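Local structure of mannan endo-1,6-alpha-mannosidase (Chaetomium thermophilum, 6RY0) at residues G131-E142 and C201-Y212; A264-A272 and W283-I294. The protein probably acts on alpha-1,6-mannosidic linkages as a family 76 glycosidase or transglycosidase of the fungal cell surface, linked to attaching GPI-anchored glycoproteins to the cell wall. One frame throughout, in Å; residues are numbered along the deposited sequence. Where two conformers were deposited one is given.

Contact 1 (G131-E142 and C201-Y212); sequences GFWGMSAMLAAE and CFFDLGARLARY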
# COMPACT_ATOMS: atom_id res chain seq x y z
N GLY A 131 6.33 1.31 6.70
CA GLY A 131 5.05 0.63 6.73
C GLY A 131 4.72 -0.05 5.44
O GLY A 131 4.20 -1.17 5.49
N PHE A 132 4.98 0.58 4.30
CA PHE A 132 4.66 -0.07 3.02
C PHE A 132 5.45 -1.35 2.82
O PHE A 132 4.92 -2.33 2.30
CB PHE A 132 4.82 0.89 1.86
CG PHE A 132 3.58 1.61 1.52
CD1 PHE A 132 2.68 1.08 0.63
CD2 PHE A 132 3.27 2.83 2.11
CE1 PHE A 132 1.48 1.74 0.33
CE2 PHE A 132 2.07 3.46 1.83
CZ PHE A 132 1.20 2.88 0.93
N TRP A 133 6.73 -1.36 3.22
CA TRP A 133 7.50 -2.60 3.17
C TRP A 133 6.92 -3.64 4.12
O TRP A 133 6.80 -4.81 3.76
CB TRP A 133 8.98 -2.34 3.49
CG TRP A 133 9.73 -1.69 2.37
CD1 TRP A 133 10.01 -0.39 2.19
CD2 TRP A 133 10.32 -2.38 1.25
NE1 TRP A 133 10.74 -0.21 1.03
CE2 TRP A 133 10.96 -1.44 0.45
CE3 TRP A 133 10.34 -3.72 0.86
CZ2 TRP A 133 11.63 -1.79 -0.73
CZ3 TRP A 133 11.01 -4.07 -0.30
CH2 TRP A 133 11.65 -3.11 -1.07
N GLY A 134 6.57 -3.24 5.34
CA GLY A 134 5.92 -4.16 6.26
C GLY A 134 4.63 -4.73 5.72
O GLY A 134 4.35 -5.92 5.91
N MET A 135 3.84 -3.89 5.05
CA MET A 135 2.60 -4.35 4.44
C MET A 135 2.84 -5.35 3.32
O MET A 135 2.06 -6.29 3.17
CB MET A 135 1.81 -3.13 3.96
CG MET A 135 1.21 -2.36 5.13
SD MET A 135 0.85 -0.63 4.74
CE MET A 135 -0.27 -0.88 3.39
N SER A 136 3.90 -5.16 2.53
CA SER A 136 4.22 -6.15 1.51
C SER A 136 4.64 -7.49 2.14
O SER A 136 4.27 -8.54 1.62
CB SER A 136 5.31 -5.62 0.60
OG SER A 136 4.76 -4.59 -0.19
N ALA A 137 5.36 -7.46 3.26
CA ALA A 137 5.69 -8.69 3.95
C ALA A 137 4.43 -9.36 4.54
O ALA A 137 4.26 -10.58 4.45
CB ALA A 137 6.71 -8.42 5.06
N MET A 138 3.54 -8.55 5.11
CA MET A 138 2.27 -9.07 5.62
C MET A 138 1.48 -9.75 4.51
O MET A 138 0.93 -10.83 4.68
CB MET A 138 1.46 -7.93 6.24
CG MET A 138 0.23 -8.34 6.99
SD MET A 138 0.53 -9.24 8.50
CE MET A 138 -0.01 -10.89 8.09
N LEU A 139 1.45 -9.10 3.34
CA LEU A 139 0.74 -9.63 2.16
C LEU A 139 1.37 -10.96 1.73
O LEU A 139 0.66 -11.89 1.36
CB LEU A 139 0.82 -8.61 1.02
CG LEU A 139 -0.01 -8.98 -0.19
CD1 LEU A 139 -1.52 -9.00 0.12
CD2 LEU A 139 0.27 -7.99 -1.31
N ALA A 140 2.70 -11.05 1.76
CA ALA A 140 3.36 -12.30 1.42
C ALA A 140 2.93 -13.42 2.36
O ALA A 140 2.66 -14.53 1.92
CB ALA A 140 4.87 -12.09 1.42
N ALA A 141 2.81 -13.14 3.66
CA ALA A 141 2.31 -14.16 4.60
C ALA A 141 0.85 -14.52 4.29
O ALA A 141 0.48 -15.69 4.24
CB ALA A 141 2.47 -13.69 6.05
N GLU A 142 0.01 -13.51 4.08
CA GLU A 142 -1.40 -13.74 3.78
C GLU A 142 -1.62 -14.53 2.51
O GLU A 142 -2.59 -15.28 2.39
CB GLU A 142 -2.12 -12.38 3.64
CG GLU A 142 -2.28 -11.64 4.95
CD GLU A 142 -2.58 -10.16 4.78
OE1 GLU A 142 -2.46 -9.64 3.65
OE2 GLU A 142 -2.90 -9.50 5.81
N CYS A 201 -0.91 3.11 8.00
CA CYS A 201 -0.06 1.93 7.80
C CYS A 201 0.04 1.13 9.09
O CYS A 201 -0.06 -0.11 9.08
CB CYS A 201 1.34 2.34 7.33
SG CYS A 201 1.45 3.00 5.65
N PHE A 202 0.27 1.81 10.20
CA PHE A 202 0.39 1.12 11.49
C PHE A 202 -0.92 0.44 11.89
O PHE A 202 -0.94 -0.70 12.36
CB PHE A 202 0.91 2.11 12.53
CG PHE A 202 1.07 1.56 13.92
CD1 PHE A 202 1.82 0.44 14.18
CD2 PHE A 202 0.48 2.20 14.99
CE1 PHE A 202 1.99 -0.04 15.47
CE2 PHE A 202 0.66 1.72 16.28
CZ PHE A 202 1.38 0.60 16.52
N PHE A 203 -2.05 1.14 11.66
CA PHE A 203 -3.37 0.60 11.88
C PHE A 203 -3.59 -0.66 11.05
O PHE A 203 -4.02 -1.69 11.55
CB PHE A 203 -4.40 1.67 11.52
CG PHE A 203 -5.81 1.14 11.40
CD1 PHE A 203 -6.46 0.60 12.50
CD2 PHE A 203 -6.49 1.18 10.20
CE1 PHE A 203 -7.73 0.07 12.39
CE2 PHE A 203 -7.78 0.68 10.07
CZ PHE A 203 -8.39 0.12 11.17
N ASP A 204 -3.35 -0.54 9.74
CA ASP A 204 -3.59 -1.66 8.84
C ASP A 204 -2.74 -2.87 9.22
O ASP A 204 -3.21 -4.00 9.24
CB ASP A 204 -3.25 -1.20 7.40
CG ASP A 204 -3.63 -2.21 6.36
OD1 ASP A 204 -4.87 -2.44 6.23
OD2 ASP A 204 -2.73 -2.73 5.65
N LEU A 205 -1.46 -2.65 9.53
CA LEU A 205 -0.59 -3.74 9.97
C LEU A 205 -1.10 -4.38 11.22
O LEU A 205 -1.08 -5.61 11.36
CB LEU A 205 0.85 -3.27 10.25
CG LEU A 205 1.66 -3.10 8.98
CD1 LEU A 205 2.97 -2.41 9.26
CD2 LEU A 205 1.93 -4.42 8.26
N GLY A 206 -1.52 -3.58 12.19
CA GLY A 206 -2.06 -4.14 13.43
C GLY A 206 -3.29 -4.99 13.20
O GLY A 206 -3.42 -6.10 13.73
N ALA A 207 -4.21 -4.49 12.38
CA ALA A 207 -5.44 -5.23 12.10
C ALA A 207 -5.13 -6.56 11.41
O ALA A 207 -5.72 -7.59 11.71
CB ALA A 207 -6.34 -4.37 11.26
N ARG A 208 -4.21 -6.52 10.46
CA ARG A 208 -3.85 -7.70 9.70
C ARG A 208 -3.06 -8.69 10.54
O ARG A 208 -3.26 -9.91 10.44
CB ARG A 208 -3.07 -7.30 8.44
CG ARG A 208 -3.96 -6.54 7.48
CD ARG A 208 -3.21 -5.80 6.42
NE ARG A 208 -2.61 -6.68 5.44
CZ ARG A 208 -1.86 -6.25 4.44
NH1 ARG A 208 -1.59 -4.94 4.29
NH2 ARG A 208 -1.37 -7.11 3.57
N LEU A 209 -2.18 -8.21 11.40
CA LEU A 209 -1.46 -9.10 12.30
C LEU A 209 -2.41 -9.74 13.28
O LEU A 209 -2.25 -10.92 13.62
CB LEU A 209 -0.30 -8.36 12.99
CG LEU A 209 0.91 -8.13 12.08
CD1 LEU A 209 1.83 -7.05 12.66
CD2 LEU A 209 1.68 -9.44 11.86
N ALA A 210 -3.39 -9.00 13.76
CA ALA A 210 -4.41 -9.59 14.63
C ALA A 210 -5.12 -10.74 13.94
O ALA A 210 -5.25 -11.83 14.49
CB ALA A 210 -5.43 -8.55 15.05
N ARG A 211 -5.59 -10.50 12.72
CA ARG A 211 -6.32 -11.56 12.03
C ARG A 211 -5.43 -12.79 11.79
O ARG A 211 -5.87 -13.93 11.92
CB ARG A 211 -6.94 -11.06 10.73
CG ARG A 211 -7.85 -12.11 10.10
CD ARG A 211 -8.45 -11.66 8.80
NE ARG A 211 -9.37 -12.63 8.24
CZ ARG A 211 -9.06 -13.53 7.31
NH1 ARG A 211 -7.83 -13.65 6.84
NH2 ARG A 211 -10.02 -14.31 6.80
N TYR A 212 -4.20 -12.55 11.37
CA TYR A 212 -3.36 -13.68 11.00
C TYR A 212 -2.98 -14.50 12.23
O TYR A 212 -3.03 -15.72 12.23
CB TYR A 212 -2.09 -13.18 10.29
CG TYR A 212 -1.25 -14.29 9.71
CD1 TYR A 212 -0.39 -15.04 10.48
CD2 TYR A 212 -1.34 -14.61 8.36
CE1 TYR A 212 0.33 -16.09 9.96
CE2 TYR A 212 -0.59 -15.66 7.81
CZ TYR A 212 0.24 -16.40 8.62
OH TYR A 212 0.97 -17.45 8.10
O HOH W 1 -3.98 -10.81 7.93
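M138 and L205 pack into each other's helix as knobs into holes, forming the apolar centre of a near-parallel helix pair, in which the axes of the two segments approach to 9.6 Å and are inclined by 21°, within the mainly helical body of this family 76 enzyme. L205 sits among G131, G134, M135 and M138, its CD2 3.7 Å from the carbonyl O of G134 and its CD1 on the side of G131; the glycines let the helices come near each other at this end. M138 turns CG anti to its nitrogen (chi1 -171°) and bends twice beyond it, which carries SD against L209 CD2 (3.6 Å) and CE beside Y212 CB. Toward the start of both segments, M135 SD meets C201 SG, and the same thiol sulfur lies obliquely to the F132 ring, 4.6 Å from its centroid.

The interface becomes polar around R208. Its guanidinium has M138 CB over one face, offset to the rim, while carboxylates meet its edge. E142 is gripped side-on: NE of R208 donates to OE2 at 173°, close to linear, on the syn lone pair, and NH2 donates to OE1 on the syn side but out of the carboxylate plane, the two planes being moderately inclined. The third nitrogen, NH1, donates to D204 OD2, so E142, R208 and D204 form a salt-bridge network; the other oxygen of D204 is hydrogen-bonded to H269 of helix 261-278. Three in-plane bonds thus fix the rotation of this buried group, and the adjacent positive charge would be expected to stabilise both carboxylates as anions. One water completes the edge, donating 2.7 Å to E142 OE2 and 2.8 Å to the carbonyl O of R208.

Contact 2 (A264-A272 and W283-I294); sequences AALLLHGAA and WKDRVDNLLTGI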
# COMPACT_ATOMS: atom_id res chain seq x y z
N ALA A 264 -7.92 7.05 2.56
CA ALA A 264 -9.24 6.48 2.86
C ALA A 264 -9.24 4.99 2.56
O ALA A 264 -9.81 4.20 3.32
CB ALA A 264 -10.34 7.20 2.09
N ALA A 265 -8.64 4.57 1.45
CA ALA A 265 -8.69 3.16 1.10
C ALA A 265 -7.91 2.30 2.10
O ALA A 265 -8.34 1.17 2.38
CB ALA A 265 -8.15 2.92 -0.32
N LEU A 266 -6.80 2.78 2.64
CA LEU A 266 -6.05 2.00 3.59
C LEU A 266 -6.84 1.86 4.89
O LEU A 266 -6.83 0.81 5.52
CB LEU A 266 -4.66 2.61 3.84
CG LEU A 266 -3.72 1.73 4.66
CD1 LEU A 266 -3.65 0.31 4.16
CD2 LEU A 266 -2.34 2.35 4.63
N LEU A 267 -7.51 2.93 5.33
CA LEU A 267 -8.35 2.82 6.51
C LEU A 267 -9.51 1.86 6.26
O LEU A 267 -9.86 1.09 7.16
CB LEU A 267 -8.86 4.18 6.95
CG LEU A 267 -7.78 5.15 7.45
CD1 LEU A 267 -8.42 6.42 7.96
CD2 LEU A 267 -6.91 4.54 8.50
N LEU A 268 -10.13 1.89 5.09
CA LEU A 268 -11.16 0.91 4.76
C LEU A 268 -10.61 -0.52 4.87
O LEU A 268 -11.26 -1.39 5.43
CB LEU A 268 -11.69 1.18 3.34
CG LEU A 268 -12.66 0.12 2.82
CD1 LEU A 268 -13.97 0.08 3.61
CD2 LEU A 268 -12.95 0.33 1.35
N HIS A 269 -9.44 -0.74 4.29
CA HIS A 269 -8.80 -2.06 4.32
C HIS A 269 -8.60 -2.51 5.77
O HIS A 269 -9.02 -3.62 6.12
CB HIS A 269 -7.49 -1.93 3.55
CG HIS A 269 -6.74 -3.19 3.28
ND1 HIS A 269 -5.65 -3.58 4.02
CD2 HIS A 269 -6.83 -4.07 2.25
CE1 HIS A 269 -5.10 -4.63 3.44
NE2 HIS A 269 -5.79 -4.95 2.37
N GLY A 270 -7.98 -1.69 6.60
CA GLY A 270 -7.76 -2.11 7.96
C GLY A 270 -9.04 -2.31 8.72
O GLY A 270 -9.16 -3.23 9.54
N ALA A 271 -10.04 -1.44 8.49
CA ALA A 271 -11.33 -1.58 9.16
C ALA A 271 -12.00 -2.90 8.77
O ALA A 271 -12.66 -3.52 9.60
CB ALA A 271 -12.22 -0.40 8.83
N ALA A 272 -11.84 -3.33 7.51
CA ALA A 272 -12.40 -4.59 7.08
C ALA A 272 -11.74 -5.76 7.81
O ALA A 272 -12.42 -6.68 8.23
CB ALA A 272 -12.25 -4.74 5.57
N TRP A 283 -17.17 -1.88 13.82
CA TRP A 283 -16.27 -1.99 12.69
C TRP A 283 -17.01 -2.15 11.38
O TRP A 283 -16.54 -1.64 10.37
CB TRP A 283 -15.23 -3.10 12.90
CG TRP A 283 -14.19 -2.70 13.90
CD1 TRP A 283 -13.99 -3.23 15.15
CD2 TRP A 283 -13.21 -1.68 13.75
NE1 TRP A 283 -12.97 -2.59 15.78
CE2 TRP A 283 -12.46 -1.63 14.94
CE3 TRP A 283 -12.88 -0.80 12.71
CZ2 TRP A 283 -11.40 -0.73 15.11
CZ3 TRP A 283 -11.84 0.07 12.90
CH2 TRP A 283 -11.13 0.12 14.09
N LYS A 284 -18.13 -2.85 11.37
CA LYS A 284 -18.96 -2.88 10.16
C LYS A 284 -19.39 -1.48 9.79
O LYS A 284 -19.36 -1.10 8.62
CB LYS A 284 -20.18 -3.79 10.32
CG LYS A 284 -20.91 -3.96 8.99
CD LYS A 284 -22.09 -4.88 9.09
CE LYS A 284 -22.82 -4.99 7.76
NZ LYS A 284 -23.42 -3.71 7.32
N ASP A 285 -19.83 -0.71 10.78
CA ASP A 285 -20.27 0.66 10.53
C ASP A 285 -19.15 1.50 9.96
O ASP A 285 -19.37 2.31 9.05
CB ASP A 285 -20.78 1.33 11.81
CG ASP A 285 -22.02 0.71 12.38
OD1 ASP A 285 -22.74 -0.00 11.65
OD2 ASP A 285 -22.32 1.00 13.55
N ARG A 286 -17.94 1.31 10.48
CA ARG A 286 -16.78 2.06 10.01
C ARG A 286 -16.43 1.67 8.57
O ARG A 286 -16.14 2.53 7.75
CB ARG A 286 -15.60 1.88 10.96
CG ARG A 286 -15.82 2.56 12.30
CD ARG A 286 -14.91 2.05 13.38
NE ARG A 286 -15.33 2.60 14.65
CZ ARG A 286 -14.62 2.57 15.76
NH1 ARG A 286 -13.42 2.00 15.77
NH2 ARG A 286 -15.13 3.12 16.86
N VAL A 287 -16.46 0.36 8.26
CA VAL A 287 -16.29 -0.09 6.89
C VAL A 287 -17.30 0.60 5.99
O VAL A 287 -16.95 1.15 4.93
CB VAL A 287 -16.44 -1.62 6.81
CG1 VAL A 287 -16.66 -2.11 5.37
CG2 VAL A 287 -15.23 -2.32 7.43
N ASP A 288 -18.56 0.56 6.39
CA ASP A 288 -19.62 1.08 5.52
C ASP A 288 -19.48 2.58 5.31
O ASP A 288 -19.66 3.07 4.20
CB ASP A 288 -20.98 0.73 6.12
CG ASP A 288 -21.28 -0.76 6.09
OD1 ASP A 288 -20.60 -1.49 5.35
OD2 ASP A 288 -22.23 -1.15 6.80
N ASN A 289 -19.16 3.32 6.37
CA ASN A 289 -18.98 4.76 6.27
C ASN A 289 -17.77 5.14 5.44
O ASN A 289 -17.86 6.03 4.59
CB ASN A 289 -18.90 5.38 7.66
CG ASN A 289 -20.25 5.54 8.32
OD1 ASN A 289 -21.25 5.77 7.66
ND2 ASN A 289 -20.29 5.44 9.63
N LEU A 290 -16.64 4.47 5.66
CA LEU A 290 -15.47 4.74 4.86
C LEU A 290 -15.74 4.43 3.39
O LEU A 290 -15.34 5.19 2.51
CB LEU A 290 -14.27 3.93 5.34
CG LEU A 290 -13.67 4.44 6.66
CD1 LEU A 290 -12.80 3.36 7.30
CD2 LEU A 290 -12.87 5.73 6.47
N LEU A 291 -16.40 3.32 3.12
CA LEU A 291 -16.71 2.93 1.75
C LEU A 291 -17.64 3.94 1.08
O LEU A 291 -17.43 4.33 -0.08
CB LEU A 291 -17.32 1.54 1.75
CG LEU A 291 -17.71 0.97 0.38
CD1 LEU A 291 -16.57 1.03 -0.64
CD2 LEU A 291 -18.23 -0.44 0.54
N THR A 292 -18.68 4.37 1.78
CA THR A 292 -19.56 5.39 1.24
C THR A 292 -18.76 6.62 0.83
O THR A 292 -18.94 7.16 -0.27
CB THR A 292 -20.66 5.76 2.24
OG1 THR A 292 -21.46 4.59 2.45
CG2 THR A 292 -21.53 6.91 1.79
N GLY A 293 -17.86 7.06 1.70
CA GLY A 293 -17.05 8.22 1.39
C GLY A 293 -16.17 8.01 0.17
O GLY A 293 -16.05 8.91 -0.67
N ILE A 294 -15.54 6.85 0.07
CA ILE A 294 -14.65 6.58 -1.05
C ILE A 294 -15.39 6.59 -2.37
O ILE A 294 -14.93 7.18 -3.37
CB ILE A 294 -13.94 5.25 -0.83
CG1 ILE A 294 -12.89 5.38 0.26
CG2 ILE A 294 -13.33 4.70 -2.11
CD1 ILE A 294 -12.45 4.05 0.87
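L268 has CG anti to its backbone nitrogen (chi1 173°), and this torsion swings the isobutyl group across to helix 283-294, where it fills a hole formed by V287, L290, L291 and I294. The fit is close: CD1 of L268 lies 3.4 Å from the carbonyl O of V287, while CD2 reaches I294 CD1 at 3.8 Å. In V287, CG1 takes the position anti to nitrogen (chi1 164°) and faces L268, leaving CG2 to press on the A271-A272 peptide, 3.5 Å from A272 N.

Alanines allow close approach along the rest of the interface. A271 CB touches V287 CG2, L290 CD1 and W283 CE3, and A264 CB meets I294 CG1 at 3.6 Å. L290 CD1 also rests 3.7 Å from the carbonyl O of L267. W283 adjoins A271 with its six-membered ring, whereas its NE1 is hydrogen-bonded to E223 OE2 and its ring meets F226 edge-to-face, placing helix 216-231 beside this end.

No hydrogen bond crosses the interface, so apolar packing joins the segments. With segment axes approaching to 8.7 Å at 157° and ten intervening residues, the arrangement is an antiparallel helical hairpin, consistent with the (alpha/alpha)6 barrel architecture of family 76.

Overall arrangement
From the N terminus, contact 1 comes first: 131-142 is rejoined by 201-212 after 58 residues that include helix 155-167, so it closes a long excursion. Contact 2 opens only after that, and its two helices follow one another across a short turn. The contacts are therefore in series, neither nested nor crossed, with centres about 17 Å apart. Helix 261-278 bridges them: while one side receives 283-294, residues of contact 1 pack on it as well, D204 CG lying 3.3 Å from L266 CD1 and F203 CE2 3.5 Å from A271 N. A local hairpin is thereby tied to a long-range helix pair, linking four helices within the family 76 region.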